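Side-chain contacts in Serine/threonine-protein kinase Tel1 (Chaetomium thermophilum, PDB 6SKY), which probably acts as a serine/threonine protein kinase that senses DNA damage and activates checkpoint signalling, transferring phosphate from ATP to Ser-Gln or Thr-Gln sites: residues E2727-P2732 against F2736-N2741; R2640-G2645 against Y2742-A2747; A1929-S1934 against F2817-E2822. All blocks are in the same frame, centred on the assembly; numbering follows the deposited sequence.

Helix 2732-2755 of the kinase domain ties the first two contacts together: contact 1 takes its opening turns and contact 2 the turns that follow, their centres about 15 Å apart. Contact 3 brings in the neighbouring helix 2816-2828 and a loop of the FAT region, with its centre about 13 Å from that of contact 2 and about 18 Å from that of contact 1. Contacts 2 and 3 touch where Ala2747 CB packs on Cys2820 CB at 3.7 Å, and where Arg2642 and Arg2819 both turn to the carboxylate of Asp1928. All three lie away from the nucleotide and magnesium sites, although helix 2732-2755 runs in sequence toward His2762, His2764 and Asn2765.

Contact 1: E2727-P2732 against F2736-N2741; sequences EYFPDP and FQKRTN
This is a buried, local contact in which a loop folds back on the helix it introduces: the ring of Phe2729, in the link between helices 2722-2726 and 2732-2755, lies against the aliphatic stem of Lys2738. The lysine CG sits almost exactly over the middle of the ring, 3.6 Å from the centroid of Phe2729 and 7° off the ring normal, a clear CH-pi contact. The two side chains cross at about a right angle, and Lys2738 CB adds to the touch at the CD2-CE2 side of the ring. With CG anti to the carbonyl carbon (chi1 -57°), Lys2738 lays CB and CG on the ring face, and bends at chi2 and chi4 keep CE near the rim at CE1 while the end leads away. A lysine suits the place because its stem is aliphatic and its length lets the ammonium lie away from the ring. CB of Tyr2728 covers the opposite face of the Phe2729 ring, 3.9 Å above its plane, so the ring is clamped from both sides. Helix 2732-2755 belongs to the C-lobe of the PI3/PI4-kinase fold and probably corresponds to helix αE of protein kinases, the helix leading to the catalytic loop. Asp2731 occupies its N-cap position without a capping bond from its side chain. Pro2732 follows in the first turn, where a residue lacking an N-H costs nothing; its carbonyl O takes the helical bond from Phe2736 N at 3.0 Å. Both Pro2732 and Phe2736 also pack on helix 1884-1898 of the FAT region, through Leu1889 and Leu1888 respectively. One turn on, Thr2740 OG1 donates to Phe2736 O at 2.9 Å, approaching from the face of that carbonyl opposite Thr2740 N, and also lies above the centre of the Phe2736 ring.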
ATOM      1  N   GLU A2727      26.275   3.797  36.298  1.00 31.48           N
ATOM      2  CA  GLU A2727      27.012   4.564  37.276  1.00 31.48           C
ATOM      3  C   GLU A2727      26.679   6.040  37.254  1.00 31.48           C
ATOM      4  O   GLU A2727      27.230   6.791  38.058  1.00 31.48           O
ATOM      5  CB  GLU A2727      28.516   4.369  37.081  1.00 31.48           C
ATOM      6  CG  GLU A2727      29.117   5.191  36.001  1.00 31.48           C
ATOM      7  CD  GLU A2727      30.560   4.841  35.767  1.00 31.48           C
ATOM      8  OE1 GLU A2727      30.872   3.639  35.667  1.00 31.48           O
ATOM      9  OE2 GLU A2727      31.386   5.768  35.692  1.00 31.48           O
ATOM     10  N   TYR A2728      25.801   6.481  36.366  1.00 29.75           N
ATOM     11  CA  TYR A2728      25.239   7.814  36.457  1.00 29.75           C
ATOM     12  C   TYR A2728      23.764   7.805  36.795  1.00 29.75           C
ATOM     13  O   TYR A2728      23.246   8.829  37.238  1.00 29.75           O
ATOM     14  CB  TYR A2728      25.446   8.583  35.147  1.00 29.75           C
ATOM     15  CG  TYR A2728      26.841   9.113  34.969  1.00 29.75           C
ATOM     16  CD1 TYR A2728      27.217  10.317  35.527  1.00 29.75           C
ATOM     17  CD2 TYR A2728      27.782   8.409  34.254  1.00 29.75           C
ATOM     18  CE1 TYR A2728      28.483  10.800  35.375  1.00 29.75           C
ATOM     19  CE2 TYR A2728      29.050   8.883  34.098  1.00 29.75           C
ATOM     20  CZ  TYR A2728      29.396  10.078  34.658  1.00 29.75           C
ATOM     21  OH  TYR A2728      30.669  10.558  34.499  1.00 29.75           O
ATOM     22  N   PHE A2729      23.085   6.675  36.613  1.00 30.04           N
ATOM     23  CA  PHE A2729      21.664   6.546  36.919  1.00 30.04           C
ATOM     24  C   PHE A2729      21.443   5.197  37.584  1.00 30.04           C
ATOM     25  O   PHE A2729      21.207   4.191  36.911  1.00 30.04           O
ATOM     26  CB  PHE A2729      20.808   6.682  35.661  1.00 30.04           C
ATOM     27  CG  PHE A2729      21.291   7.729  34.703  1.00 30.04           C
ATOM     28  CD1 PHE A2729      21.045   9.063  34.927  1.00 30.04           C
ATOM     29  CD2 PHE A2729      21.987   7.376  33.569  1.00 30.04           C
ATOM     30  CE1 PHE A2729      21.495  10.013  34.045  1.00 30.04           C
ATOM     31  CE2 PHE A2729      22.438   8.330  32.692  1.00 30.04           C
ATOM     32  CZ  PHE A2729      22.190   9.641  32.931  1.00 30.04           C
ATOM     33  N   PRO A2730      21.519   5.132  38.916  1.00 33.52           N
ATOM     34  CA  PRO A2730      21.306   3.853  39.603  1.00 33.52           C
ATOM     35  C   PRO A2730      19.848   3.498  39.851  1.00 33.52           C
ATOM     36  O   PRO A2730      19.566   2.347  40.201  1.00 33.52           O
ATOM     37  CB  PRO A2730      22.052   4.047  40.928  1.00 33.52           C
ATOM     38  CG  PRO A2730      22.855   5.290  40.756  1.00 33.52           C
ATOM     39  CD  PRO A2730      22.093   6.132  39.823  1.00 33.52           C
ATOM     40  N   ASP A2731      18.930   4.432  39.691  1.00 34.79           N
ATOM     41  CA  ASP A2731      17.501   4.178  39.826  1.00 34.79           C
ATOM     42  C   ASP A2731      16.968   3.567  38.536  1.00 34.79           C
ATOM     43  O   ASP A2731      17.185   4.129  37.466  1.00 34.79           O
ATOM     44  CB  ASP A2731      16.792   5.488  40.128  1.00 34.79           C
ATOM     45  CG  ASP A2731      15.371   5.304  40.590  1.00 34.79           C
ATOM     46  OD1 ASP A2731      14.942   4.161  40.792  1.00 34.79           O
ATOM     47  OD2 ASP A2731      14.675   6.319  40.760  1.00 34.79           O
ATOM     48  N   PRO A2732      16.280   2.424  38.591  1.00 31.88           N
ATOM     49  CA  PRO A2732      15.874   1.757  37.345  1.00 31.88           C
ATOM     50  C   PRO A2732      14.926   2.551  36.465  1.00 31.88           C
ATOM     51  O   PRO A2732      14.965   2.392  35.241  1.00 31.88           O
ATOM     52  CB  PRO A2732      15.224   0.471  37.853  1.00 31.88           C
ATOM     53  CG  PRO A2732      15.914   0.204  39.100  1.00 31.88           C
ATOM     54  CD  PRO A2732      16.137   1.522  39.741  1.00 31.88           C
ATOM     55  N   PHE A2736      16.236   3.428  32.769  1.00 25.00           N
ATOM     56  CA  PHE A2736      15.561   3.017  31.546  1.00 25.00           C
ATOM     57  C   PHE A2736      15.258   4.208  30.652  1.00 25.00           C
ATOM     58  O   PHE A2736      15.460   4.148  29.433  1.00 25.00           O
ATOM     59  CB  PHE A2736      14.287   2.259  31.889  1.00 25.00           C
ATOM     60  CG  PHE A2736      13.582   1.709  30.700  1.00 25.00           C
ATOM     61  CD1 PHE A2736      14.118   0.665  29.996  1.00 25.00           C
ATOM     62  CD2 PHE A2736      12.392   2.241  30.279  1.00 25.00           C
ATOM     63  CE1 PHE A2736      13.483   0.172  28.903  1.00 25.00           C
ATOM     64  CE2 PHE A2736      11.759   1.742  29.190  1.00 25.00           C
ATOM     65  CZ  PHE A2736      12.304   0.710  28.502  1.00 25.00           C
ATOM     66  N   GLN A2737      14.802   5.312  31.235  1.00 32.74           N
ATOM     67  CA  GLN A2737      14.496   6.477  30.417  1.00 32.74           C
ATOM     68  C   GLN A2737      15.743   7.048  29.753  1.00 32.74           C
ATOM     69  O   GLN A2737      15.714   7.429  28.580  1.00 32.74           O
ATOM     70  CB  GLN A2737      13.810   7.532  31.268  1.00 32.74           C
ATOM     71  CG  GLN A2737      13.313   8.702  30.492  1.00 32.74           C
ATOM     72  CD  GLN A2737      13.172   9.918  31.359  1.00 32.74           C
ATOM     73  OE1 GLN A2737      13.104   9.814  32.580  1.00 32.74           O
ATOM     74  NE2 GLN A2737      13.145  11.090  30.738  1.00 32.74           N
ATOM     75  N   LYS A2738      16.857   7.106  30.477  1.00 24.19           N
ATOM     76  CA  LYS A2738      18.063   7.690  29.909  1.00 24.19           C
ATOM     77  C   LYS A2738      18.687   6.795  28.855  1.00 24.19           C
ATOM     78  O   LYS A2738      19.242   7.292  27.873  1.00 24.19           O
ATOM     79  CB  LYS A2738      19.074   7.978  31.005  1.00 24.19           C
ATOM     80  CG  LYS A2738      18.569   8.864  32.098  1.00 24.19           C
ATOM     81  CD  LYS A2738      17.994  10.121  31.577  1.00 24.19           C
ATOM     82  CE  LYS A2738      17.759  11.097  32.685  1.00 24.19           C
ATOM     83  NZ  LYS A2738      16.449  10.894  33.301  1.00 24.19           N
ATOM     84  N   ARG A2739      18.611   5.481  29.029  1.00 37.14           N
ATOM     85  CA  ARG A2739      19.115   4.597  27.991  1.00 37.14           C
ATOM     86  C   ARG A2739      18.259   4.670  26.737  1.00 37.14           C
ATOM     87  O   ARG A2739      18.786   4.590  25.621  1.00 37.14           O
ATOM     88  CB  ARG A2739      19.184   3.179  28.519  1.00 37.14           C
ATOM     89  CG  ARG A2739      20.321   2.400  27.964  1.00 37.14           C
ATOM     90  CD  ARG A2739      20.225   0.970  28.377  1.00 37.14           C
ATOM     91  NE  ARG A2739      18.949   0.397  27.988  1.00 37.14           N
ATOM     92  CZ  ARG A2739      18.639  -0.879  28.140  1.00 37.14           C
ATOM     93  NH1 ARG A2739      17.458  -1.330  27.765  1.00 37.14           N
ATOM     94  NH2 ARG A2739      19.524  -1.705  28.662  1.00 37.14           N
ATOM     95  N   THR A2740      16.949   4.854  26.887  1.00 27.96           N
ATOM     96  CA  THR A2740      16.115   5.074  25.712  1.00 27.96           C
ATOM     97  C   THR A2740      16.455   6.384  25.017  1.00 27.96           C
ATOM     98  O   THR A2740      16.462   6.447  23.786  1.00 27.96           O
ATOM     99  CB  THR A2740      14.647   5.045  26.104  1.00 27.96           C
ATOM    100  OG1 THR A2740      14.367   3.808  26.753  1.00 27.96           O
ATOM    101  CG2 THR A2740      13.785   5.144  24.895  1.00 27.96           C
ATOM    102  N   ASN A2741      16.727   7.444  25.780  1.00 23.98           N
ATOM    103  CA  ASN A2741      17.155   8.702  25.176  1.00 23.98           C
ATOM    104  C   ASN A2741      18.429   8.529  24.372  1.00 23.98           C
ATOM    105  O   ASN A2741      18.554   9.064  23.267  1.00 23.98           O
ATOM    106  CB  ASN A2741      17.379   9.760  26.244  1.00 23.98           C
ATOM    107  CG  ASN A2741      16.109  10.354  26.750  1.00 23.98           C
ATOM    108  OD1 ASN A2741      15.041  10.112  26.208  1.00 23.98           O
ATOM    109  ND2 ASN A2741      16.214  11.154  27.791  1.00 23.98           N
TER

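Contact 2: R2640-G2645 against Y2742-A2747; sequences RQRNLG and YTRTTA
Leu2644 and Arg2744 bring the two backbones closest, with 6.6 Å between their CA atoms, just after the chain has left helix 2637-2641 through a Schellman motif that gives Asn2643 a positive phi of 53°. That residue type suits the turn, since asparagine tolerates left-handed backbone angles. Arg2744 carries the contact. Its chain, extended from CG to NE, leaves helix 2732-2755 and slides its guanidinium under the stem of Arg2642, whose CB stands 4.0 Å above the guanidinium plane, over its centre. The carbonyl O of Arg2642 lies over the same face, 3.6 Å from Arg2744 NH2, an electronegative atom that suits a cation. The two side chains cross at about a right angle, and their flat ends are turned 62° apart, so the guanidinium groups do not stack. The charged atoms stay separate, with Arg2642 NE 5.0 Å from Arg2744 NH1. Acidic partners are at hand for both: Arg2642 forms salt bridges with Glu2638 and Asp1928, while Arg2744 has a long, weak ion pair with Asp1926. The CD2 methyl of Leu2644 supplies the apolar part, resting 3.6 Å from the carbonyl O of Arg2744 and 4.0 Å from CB of the same arginine, and the side chain also packs on Thr2824 of helix 2816-2828. Gly2645 comes next in a fully extended conformation, which glycine adopts readily, and its O faces Thr2745 CG2 at 4.4 Å. The hydroxyl of Thr2745 is bound back to Asn2741 O, leaving the methyl for the packing. The arrangement resembles that of protein kinases, where the loop between helix αC and strand β4 packs on helix αE; here the probable counterparts are the turn before strand 2651-2655 and helix 2732-2755.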
ATOM      1  N   ARG A2640       7.643  12.705  15.751  1.00 27.84           N
ATOM      2  CA  ARG A2640       7.247  13.650  16.782  1.00 27.84           C
ATOM      3  C   ARG A2640       6.776  12.940  18.037  1.00 27.84           C
ATOM      4  O   ARG A2640       6.986  13.439  19.145  1.00 27.84           O
ATOM      5  CB  ARG A2640       6.165  14.560  16.227  1.00 27.84           C
ATOM      6  CG  ARG A2640       5.417  15.389  17.214  1.00 27.84           C
ATOM      7  CD  ARG A2640       4.347  16.141  16.467  1.00 27.84           C
ATOM      8  NE  ARG A2640       3.392  16.795  17.346  1.00 27.84           N
ATOM      9  CZ  ARG A2640       2.410  17.579  16.919  1.00 27.84           C
ATOM     10  NH1 ARG A2640       1.577  18.136  17.786  1.00 27.84           N
ATOM     11  NH2 ARG A2640       2.267  17.813  15.625  1.00 27.84           N
ATOM     12  N   GLN A2641       6.149  11.775  17.891  1.00 27.82           N
ATOM     13  CA  GLN A2641       5.729  11.011  19.054  1.00 27.82           C
ATOM     14  C   GLN A2641       6.913  10.580  19.904  1.00 27.82           C
ATOM     15  O   GLN A2641       6.786  10.454  21.124  1.00 27.82           O
ATOM     16  CB  GLN A2641       4.931   9.801  18.591  1.00 27.82           C
ATOM     17  CG  GLN A2641       4.492   8.880  19.683  1.00 27.82           C
ATOM     18  CD  GLN A2641       4.066   7.541  19.152  1.00 27.82           C
ATOM     19  OE1 GLN A2641       4.081   6.542  19.869  1.00 27.82           O
ATOM     20  NE2 GLN A2641       3.687   7.505  17.883  1.00 27.82           N
ATOM     21  N   ARG A2642       8.070  10.365  19.287  1.00 25.52           N
ATOM     22  CA  ARG A2642       9.277   9.919  19.962  1.00 25.52           C
ATOM     23  C   ARG A2642      10.280  11.031  20.195  1.00 25.52           C
ATOM     24  O   ARG A2642      11.378  10.757  20.673  1.00 25.52           O
ATOM     25  CB  ARG A2642       9.940   8.813  19.155  1.00 25.52           C
ATOM     26  CG  ARG A2642       9.133   7.571  19.110  1.00 25.52           C
ATOM     27  CD  ARG A2642       9.535   6.691  17.979  1.00 25.52           C
ATOM     28  NE  ARG A2642       8.813   5.431  18.034  1.00 25.52           N
ATOM     29  CZ  ARG A2642       7.574   5.261  17.597  1.00 25.52           C
ATOM     30  NH1 ARG A2642       7.000   4.077  17.692  1.00 25.52           N
ATOM     31  NH2 ARG A2642       6.912   6.268  17.067  1.00 25.52           N
ATOM     32  N   ASN A2643       9.934  12.271  19.866  1.00 26.08           N
ATOM     33  CA  ASN A2643      10.831  13.415  20.014  1.00 26.08           C
ATOM     34  C   ASN A2643      12.164  13.168  19.330  1.00 26.08           C
ATOM     35  O   ASN A2643      13.222  13.511  19.853  1.00 26.08           O
ATOM     36  CB  ASN A2643      11.047  13.769  21.481  1.00 26.08           C
ATOM     37  CG  ASN A2643       9.764  13.849  22.253  1.00 26.08           C
ATOM     38  OD1 ASN A2643       9.658  13.321  23.354  1.00 26.08           O
ATOM     39  ND2 ASN A2643       8.771  14.501  21.677  1.00 26.08           N
ATOM     40  N   LEU A2644      12.121  12.562  18.150  1.00 23.08           N
ATOM     41  CA  LEU A2644      13.344  12.311  17.406  1.00 23.08           C
ATOM     42  C   LEU A2644      13.860  13.620  16.839  1.00 23.08           C
ATOM     43  O   LEU A2644      13.140  14.331  16.137  1.00 23.08           O
ATOM     44  CB  LEU A2644      13.108  11.293  16.298  1.00 23.08           C
ATOM     45  CG  LEU A2644      12.923   9.847  16.737  1.00 23.08           C
ATOM     46  CD1 LEU A2644      12.489   9.005  15.582  1.00 23.08           C
ATOM     47  CD2 LEU A2644      14.198   9.319  17.290  1.00 23.08           C
ATOM     48  N   GLY A2645      15.101  13.937  17.160  1.00 23.90           N
ATOM     49  CA  GLY A2645      15.728  15.161  16.711  1.00 23.90           C
ATOM     50  C   GLY A2645      17.158  15.153  17.181  1.00 23.90           C
ATOM     51  O   GLY A2645      17.632  14.185  17.781  1.00 23.90           O
ATOM     52  N   TYR A2742      19.400   7.816  24.930  1.00 37.14           N
ATOM     53  CA  TYR A2742      20.637   7.541  24.209  1.00 37.14           C
ATOM     54  C   TYR A2742      20.368   6.833  22.890  1.00 37.14           C
ATOM     55  O   TYR A2742      20.864   7.249  21.838  1.00 37.14           O
ATOM     56  CB  TYR A2742      21.557   6.715  25.096  1.00 37.14           C
ATOM     57  CG  TYR A2742      22.760   6.132  24.416  1.00 37.14           C
ATOM     58  CD1 TYR A2742      22.745   4.844  23.945  1.00 37.14           C
ATOM     59  CD2 TYR A2742      23.913   6.859  24.268  1.00 37.14           C
ATOM     60  CE1 TYR A2742      23.815   4.310  23.335  1.00 37.14           C
ATOM     61  CE2 TYR A2742      24.990   6.326  23.660  1.00 37.14           C
ATOM     62  CZ  TYR A2742      24.936   5.048  23.198  1.00 37.14           C
ATOM     63  OH  TYR A2742      26.020   4.496  22.582  1.00 37.14           O
ATOM     64  N   THR A2743      19.584   5.755  22.925  1.00 37.14           N
ATOM     65  CA  THR A2743      19.341   4.989  21.707  1.00 37.14           C
ATOM     66  C   THR A2743      18.607   5.816  20.658  1.00 37.14           C
ATOM     67  O   THR A2743      18.939   5.759  19.470  1.00 37.14           O
ATOM     68  CB  THR A2743      18.555   3.727  22.029  1.00 37.14           C
ATOM     69  OG1 THR A2743      19.140   3.075  23.154  1.00 37.14           O
ATOM     70  CG2 THR A2743      18.597   2.789  20.882  1.00 37.14           C
ATOM     71  N   ARG A2744      17.626   6.610  21.075  1.00 23.26           N
ATOM     72  CA  ARG A2744      16.860   7.396  20.117  1.00 23.26           C
ATOM     73  C   ARG A2744      17.686   8.504  19.488  1.00 23.26           C
ATOM     74  O   ARG A2744      17.603   8.729  18.277  1.00 23.26           O
ATOM     75  CB  ARG A2744      15.640   7.990  20.791  1.00 23.26           C
ATOM     76  CG  ARG A2744      14.505   7.049  20.954  1.00 23.26           C
ATOM     77  CD  ARG A2744      13.446   7.708  21.756  1.00 23.26           C
ATOM     78  NE  ARG A2744      12.281   6.861  21.924  1.00 23.26           N
ATOM     79  CZ  ARG A2744      11.236   7.199  22.660  1.00 23.26           C
ATOM     80  NH1 ARG A2744      10.206   6.386  22.764  1.00 23.26           N
ATOM     81  NH2 ARG A2744      11.226   8.355  23.295  1.00 23.26           N
ATOM     82  N   THR A2745      18.457   9.242  20.284  1.00 19.52           N
ATOM     83  CA  THR A2745      19.268  10.299  19.696  1.00 19.52           C
ATOM     84  C   THR A2745      20.369   9.737  18.814  1.00 19.52           C
ATOM     85  O   THR A2745      20.695  10.338  17.785  1.00 19.52           O
ATOM     86  CB  THR A2745      19.848  11.189  20.782  1.00 19.52           C
ATOM     87  OG1 THR A2745      20.446  10.381  21.787  1.00 19.52           O
ATOM     88  CG2 THR A2745      18.766  11.988  21.410  1.00 19.52           C
ATOM     89  N   THR A2746      20.917   8.572  19.160  1.00 17.15           N
ATOM     90  CA  THR A2746      21.892   7.935  18.284  1.00 17.15           C
ATOM     91  C   THR A2746      21.267   7.525  16.962  1.00 17.15           C
ATOM     92  O   THR A2746      21.870   7.711  15.907  1.00 17.15           O
ATOM     93  CB  THR A2746      22.504   6.736  18.989  1.00 17.15           C
ATOM     94  OG1 THR A2746      23.018   7.160  20.248  1.00 17.15           O
ATOM     95  CG2 THR A2746      23.625   6.169  18.196  1.00 17.15           C
ATOM     96  N   ALA A2747      20.053   6.982  16.993  1.00 20.17           N
ATOM     97  CA  ALA A2747      19.384   6.595  15.757  1.00 20.17           C
ATOM     98  C   ALA A2747      19.112   7.799  14.867  1.00 20.17           C
ATOM     99  O   ALA A2747      19.347   7.759  13.652  1.00 20.17           O
ATOM    100  CB  ALA A2747      18.086   5.870  16.079  1.00 20.17           C
TER

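Contact 3: A1929-S1934 against F2817-E2822; sequences AYYGLS and FRRCCE
Tyr1931 and Arg2819 form a cation-pi stack across the interface between the FAT region and the kinase domain, a contact between parts of the chain nearly 900 residues apart. The guanidinium lies nearly flat on the phenol ring, with its CZ 4.0 Å from the centroid of Tyr1931 and the planes at 18°. It is shifted toward the ring's CE2 side, so NE lies over the CD2 region while NH1 reaches CE2. Bends at chi2 and chi3 fold the arginine chain, laying its flat end on the ring face. Each residue type fits: the tyrosine presents a broad electron-rich face, and the arginine a planar cation that can stack and still donate hydrogen bonds along its rim. That second ability is used by Asp1928, just ahead of the tyrosine's segment, which forms a salt bridge with Arg2819 NH1 and so limits how the group can turn, with the stack holding it flat. A leucine in place of Tyr1931 would probably deprive the guanidinium of its flat partner, leaving it freer to tilt and turn. Farther out, Tyr1931 touches Glu1949, and a short 3-10 turn presents the ring to helix 2816-2828. That turn is closed by the bond from Gly1932 N to Ala1929 O, at 2.9 Å. The nearest approach across the stack is Tyr1931 CE2 to Arg2819 NH1, at 3.6 Å.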
ATOM      1  N   ALA A1929      10.397  -1.454  22.341  1.00 30.57           N
ATOM      2  CA  ALA A1929      11.284  -2.437  22.955  1.00 30.57           C
ATOM      3  C   ALA A1929      10.861  -3.863  22.631  1.00 30.57           C
ATOM      4  O   ALA A1929      11.711  -4.728  22.394  1.00 30.57           O
ATOM      5  CB  ALA A1929      11.329  -2.221  24.461  1.00 30.57           C
ATOM      6  N   TYR A1930       9.553  -4.118  22.603  1.00 32.73           N
ATOM      7  CA  TYR A1930       9.032  -5.455  22.346  1.00 32.73           C
ATOM      8  C   TYR A1930       9.600  -6.069  21.081  1.00 32.73           C
ATOM      9  O   TYR A1930       9.790  -7.285  21.014  1.00 32.73           O
ATOM     10  CB  TYR A1930       7.514  -5.392  22.250  1.00 32.73           C
ATOM     11  CG  TYR A1930       6.851  -6.695  21.902  1.00 32.73           C
ATOM     12  CD1 TYR A1930       6.646  -7.666  22.862  1.00 32.73           C
ATOM     13  CD2 TYR A1930       6.411  -6.948  20.615  1.00 32.73           C
ATOM     14  CE1 TYR A1930       6.041  -8.848  22.553  1.00 32.73           C
ATOM     15  CE2 TYR A1930       5.804  -8.130  20.298  1.00 32.73           C
ATOM     16  CZ  TYR A1930       5.619  -9.074  21.271  1.00 32.73           C
ATOM     17  OH  TYR A1930       5.010 -10.260  20.965  1.00 32.73           O
ATOM     18  N   TYR A1931       9.875  -5.254  20.072  1.00 29.61           N
ATOM     19  CA  TYR A1931      10.311  -5.759  18.781  1.00 29.61           C
ATOM     20  C   TYR A1931      11.761  -6.197  18.770  1.00 29.61           C
ATOM     21  O   TYR A1931      12.213  -6.743  17.764  1.00 29.61           O
ATOM     22  CB  TYR A1931      10.095  -4.698  17.714  1.00 29.61           C
ATOM     23  CG  TYR A1931       8.670  -4.247  17.628  1.00 29.61           C
ATOM     24  CD1 TYR A1931       7.790  -4.844  16.758  1.00 29.61           C
ATOM     25  CD2 TYR A1931       8.202  -3.234  18.429  1.00 29.61           C
ATOM     26  CE1 TYR A1931       6.489  -4.439  16.685  1.00 29.61           C
ATOM     27  CE2 TYR A1931       6.904  -2.824  18.364  1.00 29.61           C
ATOM     28  CZ  TYR A1931       6.051  -3.429  17.492  1.00 29.61           C
ATOM     29  OH  TYR A1931       4.748  -3.014  17.424  1.00 29.61           O
ATOM     30  N   GLY A1932      12.497  -5.980  19.848  1.00 28.84           N
ATOM     31  CA  GLY A1932      13.875  -6.409  19.878  1.00 28.84           C
ATOM     32  C   GLY A1932      14.085  -7.804  20.364  1.00 28.84           C
ATOM     33  O   GLY A1932      15.193  -8.327  20.269  1.00 28.84           O
ATOM     34  N   LEU A1933      13.038  -8.422  20.885  1.00 36.81           N
ATOM     35  CA  LEU A1933      13.107  -9.780  21.388  1.00 36.81           C
ATOM     36  C   LEU A1933      12.951 -10.770  20.247  1.00 36.81           C
ATOM     37  O   LEU A1933      12.113 -10.588  19.363  1.00 36.81           O
ATOM     38  CB  LEU A1933      12.012  -9.998  22.422  1.00 36.81           C
ATOM     39  CG  LEU A1933      12.147 -11.193  23.346  1.00 36.81           C
ATOM     40  CD1 LEU A1933      13.283 -10.974  24.310  1.00 36.81           C
ATOM     41  CD2 LEU A1933      10.854 -11.370  24.067  1.00 36.81           C
ATOM     42  N   SER A1934      13.759 -11.821  20.269  1.00 45.29           N
ATOM     43  CA  SER A1934      13.759 -12.828  19.218  1.00 45.29           C
ATOM     44  C   SER A1934      12.980 -14.054  19.667  1.00 45.29           C
ATOM     45  O   SER A1934      13.200 -14.571  20.768  1.00 45.29           O
ATOM     46  CB  SER A1934      15.186 -13.221  18.847  1.00 45.29           C
ATOM     47  OG  SER A1934      15.926 -13.548  20.006  1.00 45.29           O
ATOM     48  N   PHE A2817      16.572   0.907  18.364  1.00 18.25           N
ATOM     49  CA  PHE A2817      17.479   1.542  17.417  1.00 18.25           C
ATOM     50  C   PHE A2817      17.013   1.343  15.985  1.00 18.25           C
ATOM     51  O   PHE A2817      16.955   2.296  15.207  1.00 18.25           O
ATOM     52  CB  PHE A2817      18.896   1.007  17.590  1.00 18.25           C
ATOM     53  CG  PHE A2817      19.874   1.585  16.622  1.00 18.25           C
ATOM     54  CD1 PHE A2817      20.319   2.876  16.761  1.00 18.25           C
ATOM     55  CD2 PHE A2817      20.342   0.843  15.567  1.00 18.25           C
ATOM     56  CE1 PHE A2817      21.203   3.406  15.876  1.00 18.25           C
ATOM     57  CE2 PHE A2817      21.224   1.377  14.683  1.00 18.25           C
ATOM     58  CZ  PHE A2817      21.654   2.659  14.838  1.00 18.25           C
ATOM     59  N   ARG A2818      16.677   0.113  15.616  1.00 18.51           N
ATOM     60  CA  ARG A2818      16.299  -0.164  14.239  1.00 18.51           C
ATOM     61  C   ARG A2818      14.956   0.463  13.889  1.00 18.51           C
ATOM     62  O   ARG A2818      14.786   1.008  12.794  1.00 18.51           O
ATOM     63  CB  ARG A2818      16.274  -1.664  14.021  1.00 18.51           C
ATOM     64  CG  ARG A2818      16.410  -2.070  12.601  1.00 18.51           C
ATOM     65  CD  ARG A2818      16.480  -3.560  12.480  1.00 18.51           C
ATOM     66  NE  ARG A2818      17.736  -4.085  12.988  1.00 18.51           N
ATOM     67  CZ  ARG A2818      18.772  -4.397  12.226  1.00 18.51           C
ATOM     68  NH1 ARG A2818      19.874  -4.870  12.772  1.00 18.51           N
ATOM     69  NH2 ARG A2818      18.701  -4.237  10.919  1.00 18.51           N
ATOM     70  N   ARG A2819      14.001   0.428  14.815  1.00 22.26           N
ATOM     71  CA  ARG A2819      12.714   1.059  14.564  1.00 22.26           C
ATOM     72  C   ARG A2819      12.848   2.567  14.454  1.00 22.26           C
ATOM     73  O   ARG A2819      12.176   3.190  13.632  1.00 22.26           O
ATOM     74  CB  ARG A2819      11.723   0.697  15.661  1.00 22.26           C
ATOM     75  CG  ARG A2819      11.382  -0.759  15.733  1.00 22.26           C
ATOM     76  CD  ARG A2819       9.989  -1.021  15.282  1.00 22.26           C
ATOM     77  NE  ARG A2819       9.010  -0.364  16.128  1.00 22.26           N
ATOM     78  CZ  ARG A2819       7.724  -0.273  15.827  1.00 22.26           C
ATOM     79  NH1 ARG A2819       6.890   0.345  16.644  1.00 22.26           N
ATOM     80  NH2 ARG A2819       7.277  -0.793  14.701  1.00 22.26           N
ATOM     81  N   CYS A2820      13.709   3.176  15.263  1.00 22.40           N
ATOM     82  CA  CYS A2820      13.858   4.621  15.187  1.00 22.40           C
ATOM     83  C   CYS A2820      14.645   5.047  13.962  1.00 22.40           C
ATOM     84  O   CYS A2820      14.365   6.104  13.396  1.00 22.40           O
ATOM     85  CB  CYS A2820      14.509   5.148  16.459  1.00 22.40           C
ATOM     86  SG  CYS A2820      13.409   5.138  17.868  1.00 22.40           S
ATOM     87  N   CYS A2821      15.609   4.238  13.527  1.00 17.76           N
ATOM     88  CA  CYS A2821      16.246   4.465  12.237  1.00 17.76           C
ATOM     89  C   CYS A2821      15.228   4.431  11.111  1.00 17.76           C
ATOM     90  O   CYS A2821      15.253   5.283  10.219  1.00 17.76           O
ATOM     91  CB  CYS A2821      17.330   3.420  11.997  1.00 17.76           C
ATOM     92  SG  CYS A2821      18.872   3.698  12.821  1.00 17.76           S
ATOM     93  N   GLU A2822      14.312   3.465  11.141  1.00 22.51           N
ATOM     94  CA  GLU A2822      13.316   3.359  10.079  1.00 22.51           C
ATOM     95  C   GLU A2822      12.330   4.517  10.107  1.00 22.51           C
ATOM     96  O   GLU A2822      11.973   5.044   9.054  1.00 22.51           O
ATOM     97  CB  GLU A2822      12.586   2.027  10.176  1.00 22.51           C
ATOM     98  CG  GLU A2822      13.396   0.869   9.654  1.00 22.51           C
ATOM     99  CD  GLU A2822      12.878  -0.468  10.121  1.00 22.51           C
ATOM    100  OE1 GLU A2822      11.772  -0.515  10.687  1.00 22.51           O
ATOM    101  OE2 GLU A2822      13.583  -1.479   9.931  1.00 22.51           O
TER